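Local coordinates for 5'-tyrosyl-DNA phosphodiesterase (Caenorhabditis elegans, PDB 4GEW), which is a phosphodiesterase-type protein of the endonuclease/exonuclease/phosphatase family, with a DNase I-like fold preceded by a UBA-like domain, at residues F301-F306 with P350-A355. Sequence-based numbering, arbitrary orientation.
Sequences FTWDTF and PSDHWA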
ATOM      1  N   PHE A 301       7.579   2.444  33.348  1.00 52.54           N
ATOM      2  CA  PHE A 301       8.933   2.964  33.174  1.00 46.96           C
ATOM      3  C   PHE A 301       9.995   1.879  32.981  1.00 47.86           C
ATOM      4  O   PHE A 301      10.036   0.891  33.715  1.00 51.10           O
ATOM      5  CB  PHE A 301       9.282   3.938  34.303  1.00 42.27           C
ATOM      6  CG  PHE A 301       8.331   5.098  34.389  1.00 47.23           C
ATOM      7  CD1 PHE A 301       8.369   6.110  33.441  1.00 48.43           C
ATOM      8  CD2 PHE A 301       7.371   5.159  35.388  1.00 48.97           C
ATOM      9  CE1 PHE A 301       7.482   7.168  33.497  1.00 53.81           C
ATOM     10  CE2 PHE A 301       6.478   6.216  35.450  1.00 54.38           C
ATOM     11  CZ  PHE A 301       6.531   7.220  34.504  1.00 58.32           C
ATOM     12  N   THR A 302      10.843   2.077  31.974  1.00 45.51           N
ATOM     13  CA  THR A 302      11.836   1.082  31.578  1.00 44.79           C
ATOM     14  C   THR A 302      13.257   1.540  31.917  1.00 50.69           C
ATOM     15  O   THR A 302      14.202   0.753  31.877  1.00 50.62           O
ATOM     16  CB  THR A 302      11.756   0.805  30.073  1.00 44.75           C
ATOM     17  OG1 THR A 302      12.092   1.998  29.347  1.00 48.22           O
ATOM     18  CG2 THR A 302      10.352   0.383  29.693  1.00 47.16           C
ATOM     19  N   TRP A 303      13.396   2.823  32.229  1.00 51.29           N
ATOM     20  CA  TRP A 303      14.658   3.382  32.684  1.00 54.15           C
ATOM     21  C   TRP A 303      14.328   4.244  33.898  1.00 54.15           C
ATOM     22  O   TRP A 303      13.770   5.326  33.759  1.00 55.68           O
ATOM     23  CB  TRP A 303      15.291   4.211  31.570  1.00 55.49           C
ATOM     24  CG  TRP A 303      16.693   4.665  31.836  1.00 53.47           C
ATOM     25  CD1 TRP A 303      17.839   3.953  31.630  1.00 55.85           C
ATOM     26  CD2 TRP A 303      17.101   5.949  32.322  1.00 54.72           C
ATOM     27  NE1 TRP A 303      18.936   4.711  31.973  1.00 54.51           N
ATOM     28  CE2 TRP A 303      18.508   5.939  32.402  1.00 57.59           C
ATOM     29  CE3 TRP A 303      16.413   7.106  32.705  1.00 57.71           C
ATOM     30  CZ2 TRP A 303      19.239   7.038  32.852  1.00 62.66           C
ATOM     31  CZ3 TRP A 303      17.139   8.195  33.147  1.00 59.37           C
ATOM     32  CH2 TRP A 303      18.537   8.154  33.217  1.00 62.27           C
ATOM     33  N   ASP A 304      14.665   3.749  35.085  1.00 51.03           N
ATOM     34  CA  ASP A 304      14.174   4.315  36.340  1.00 53.80           C
ATOM     35  C   ASP A 304      15.294   4.368  37.381  1.00 53.69           C
ATOM     36  O   ASP A 304      15.604   3.357  38.013  1.00 53.53           O
ATOM     37  CB  ASP A 304      13.015   3.444  36.860  1.00 52.44           C
ATOM     38  CG  ASP A 304      12.314   4.038  38.073  1.00 60.04           C
ATOM     39  OD1 ASP A 304      12.827   5.011  38.657  1.00 64.76           O
ATOM     40  OD2 ASP A 304      11.241   3.521  38.451  1.00 60.65           O
ATOM     41  N   THR A 305      15.886   5.544  37.574  1.00 50.62           N
ATOM     42  CA  THR A 305      16.999   5.684  38.510  1.00 55.35           C
ATOM     43  C   THR A 305      16.544   5.763  39.967  1.00 56.06           C
ATOM     44  O   THR A 305      17.374   5.728  40.877  1.00 55.13           O
ATOM     45  CB  THR A 305      17.883   6.910  38.191  1.00 55.85           C
ATOM     46  OG1 THR A 305      17.131   8.111  38.403  1.00 55.02           O
ATOM     47  CG2 THR A 305      18.373   6.856  36.748  1.00 56.14           C
ATOM     48  N   PHE A 306      15.235   5.889  40.181  1.00 54.66           N
ATOM     49  CA  PHE A 306      14.658   5.783  41.523  1.00 56.26           C
ATOM     50  C   PHE A 306      14.766   4.338  42.016  1.00 57.10           C
ATOM     51  O   PHE A 306      14.884   4.090  43.216  1.00 60.10           O
ATOM     52  CB  PHE A 306      13.171   6.169  41.518  1.00 54.79           C
ATOM     53  CG  PHE A 306      12.906   7.641  41.341  1.00 54.25           C
ATOM     54  CD1 PHE A 306      12.545   8.150  40.106  1.00 53.24           C
ATOM     55  CD2 PHE A 306      12.987   8.509  42.419  1.00 55.25           C
ATOM     56  CE1 PHE A 306      12.279   9.506  39.946  1.00 48.19           C
ATOM     57  CE2 PHE A 306      12.730   9.862  42.262  1.00 56.64           C
ATOM     58  CZ  PHE A 306      12.371  10.357  41.022  1.00 53.20           C
ATOM     59  N   PRO A 350      21.509  -6.154  35.799  1.00 53.18           N
ATOM     60  CA  PRO A 350      22.114  -6.512  34.509  1.00 52.61           C
ATOM     61  C   PRO A 350      22.353  -5.275  33.647  1.00 54.73           C
ATOM     62  O   PRO A 350      23.353  -5.191  32.938  1.00 57.02           O
ATOM     63  CB  PRO A 350      21.047  -7.400  33.857  1.00 53.80           C
ATOM     64  CG  PRO A 350      20.303  -8.000  35.003  1.00 50.71           C
ATOM     65  CD  PRO A 350      20.306  -6.958  36.095  1.00 49.48           C
ATOM     66  N   SER A 351      21.438  -4.316  33.727  1.00 55.72           N
ATOM     67  CA  SER A 351      21.525  -3.104  32.924  1.00 54.42           C
ATOM     68  C   SER A 351      20.834  -1.965  33.656  1.00 55.22           C
ATOM     69  O   SER A 351      20.068  -2.195  34.597  1.00 52.95           O
ATOM     70  CB  SER A 351      20.852  -3.325  31.566  1.00 51.02           C
ATOM     71  OG  SER A 351      20.845  -2.143  30.784  1.00 52.10           O
ATOM     72  N   ASP A 352      21.101  -0.738  33.223  1.00 54.14           N
ATOM     73  CA  ASP A 352      20.374   0.408  33.747  1.00 54.69           C
ATOM     74  C   ASP A 352      18.957   0.460  33.165  1.00 55.04           C
ATOM     75  O   ASP A 352      18.128   1.250  33.605  1.00 60.09           O
ATOM     76  CB  ASP A 352      21.139   1.716  33.502  1.00 59.44           C
ATOM     77  CG  ASP A 352      21.284   2.046  32.028  1.00 64.77           C
ATOM     78  OD1 ASP A 352      21.271   3.250  31.691  1.00 69.28           O
ATOM     79  OD2 ASP A 352      21.414   1.113  31.206  1.00 64.66           O
ATOM     80  N   HIS A 353      18.680  -0.396  32.185  1.00 52.57           N
ATOM     81  CA  HIS A 353      17.332  -0.531  31.643  1.00 47.65           C
ATOM     82  C   HIS A 353      16.668  -1.800  32.145  1.00 49.02           C
ATOM     83  O   HIS A 353      17.322  -2.826  32.332  1.00 53.51           O
ATOM     84  CB  HIS A 353      17.358  -0.621  30.122  1.00 47.65           C
ATOM     85  CG  HIS A 353      17.653   0.670  29.434  1.00 53.03           C
ATOM     86  ND1 HIS A 353      16.691   1.382  28.748  1.00 53.30           N
ATOM     87  CD2 HIS A 353      18.807   1.364  29.294  1.00 51.28           C
ATOM     88  CE1 HIS A 353      17.237   2.467  28.231  1.00 51.94           C
ATOM     89  NE2 HIS A 353      18.520   2.479  28.548  1.00 51.73           N
ATOM     90  N   TRP A 354      15.357  -1.735  32.339  1.00 46.28           N
ATOM     91  CA  TRP A 354      14.575  -2.948  32.451  1.00 45.30           C
ATOM     92  C   TRP A 354      14.359  -3.474  31.033  1.00 47.92           C
ATOM     93  O   TRP A 354      14.359  -2.708  30.068  1.00 53.46           O
ATOM     94  CB  TRP A 354      13.229  -2.677  33.120  1.00 44.16           C
ATOM     95  CG  TRP A 354      13.273  -2.008  34.488  1.00 47.79           C
ATOM     96  CD1 TRP A 354      12.409  -1.055  34.952  1.00 46.76           C
ATOM     97  CD2 TRP A 354      14.206  -2.253  35.560  1.00 48.38           C
ATOM     98  NE1 TRP A 354      12.737  -0.698  36.237  1.00 45.85           N
ATOM     99  CE2 TRP A 354      13.830  -1.421  36.636  1.00 47.47           C
ATOM    100  CE3 TRP A 354      15.308  -3.104  35.720  1.00 48.89           C
ATOM    101  CZ2 TRP A 354      14.521  -1.407  37.849  1.00 47.36           C
ATOM    102  CZ3 TRP A 354      15.990  -3.093  36.925  1.00 50.36           C
ATOM    103  CH2 TRP A 354      15.597  -2.247  37.973  1.00 51.69           C
ATOM    104  N   ALA A 355      14.199  -4.783  30.901  1.00 47.29           N
ATOM    105  CA  ALA A 355      13.825  -5.364  29.621  1.00 46.88           C
ATOM    106  C   ALA A 355      12.309  -5.337  29.511  1.00 49.25           C
ATOM    107  O   ALA A 355      11.608  -5.479  30.510  1.00 55.43           O
ATOM    108  CB  ALA A 355      14.330  -6.788  29.515  1.00 42.40           C
TER
HETATM  109  O   HOH W   1      15.640   1.050  35.056  1.00 48.70           O
HETATM  110  O   HOH W   2      10.859   0.897  37.612  1.00 60.23           O
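Trp303 meets Asp352 and His353 where the two sheets of the DNase I-like fold come together: residues 301-306 carry the short strand 303-304, which pairs with strand 318-327 through a classic beta bulge, Thr302 and Trp303 both facing Met319, and residues 350-355 lead into strand 355-361 of the other sheet. The contact illustrates how side-chain, backbone and water bonds can together join a strand to a loop. Among direct hydrogen bonds, Trp303 NE1 donates to Asp352 OD1 at 2.8 Å; the acceptor lies almost in the indole plane, yet the indole reaches it from above the carboxylate, 54° out of that plane. A chi1 of -171°, which sets CG opposite the backbone N, extends the pyrrole side of Trp303 toward the loop. On the backbone, Trp354 N donates to Thr302 O, which His353 CA also approaches in a CA-H...O contact. The aromatic contact is edge-to-face: Trp303 CD1 sits 3.5 Å above the His353 ring, offset toward its rim, with the planes 52° apart. His353 ND1 and Thr302 OG1 both bond Asp322 OD2, so one carboxylate oxygen links both segments, while a glycerol lies beside the histidine. Two waters complete the join. One connects Asp304 N with Asp352 O and lies over the Trp354 ring; the other donates a hydrogen bond to Asp304 OD2 and accepts one from Trp354 NE1, the water oxygen lying 2.8 Å from both Asp304 OD2 and Trp354 NE1.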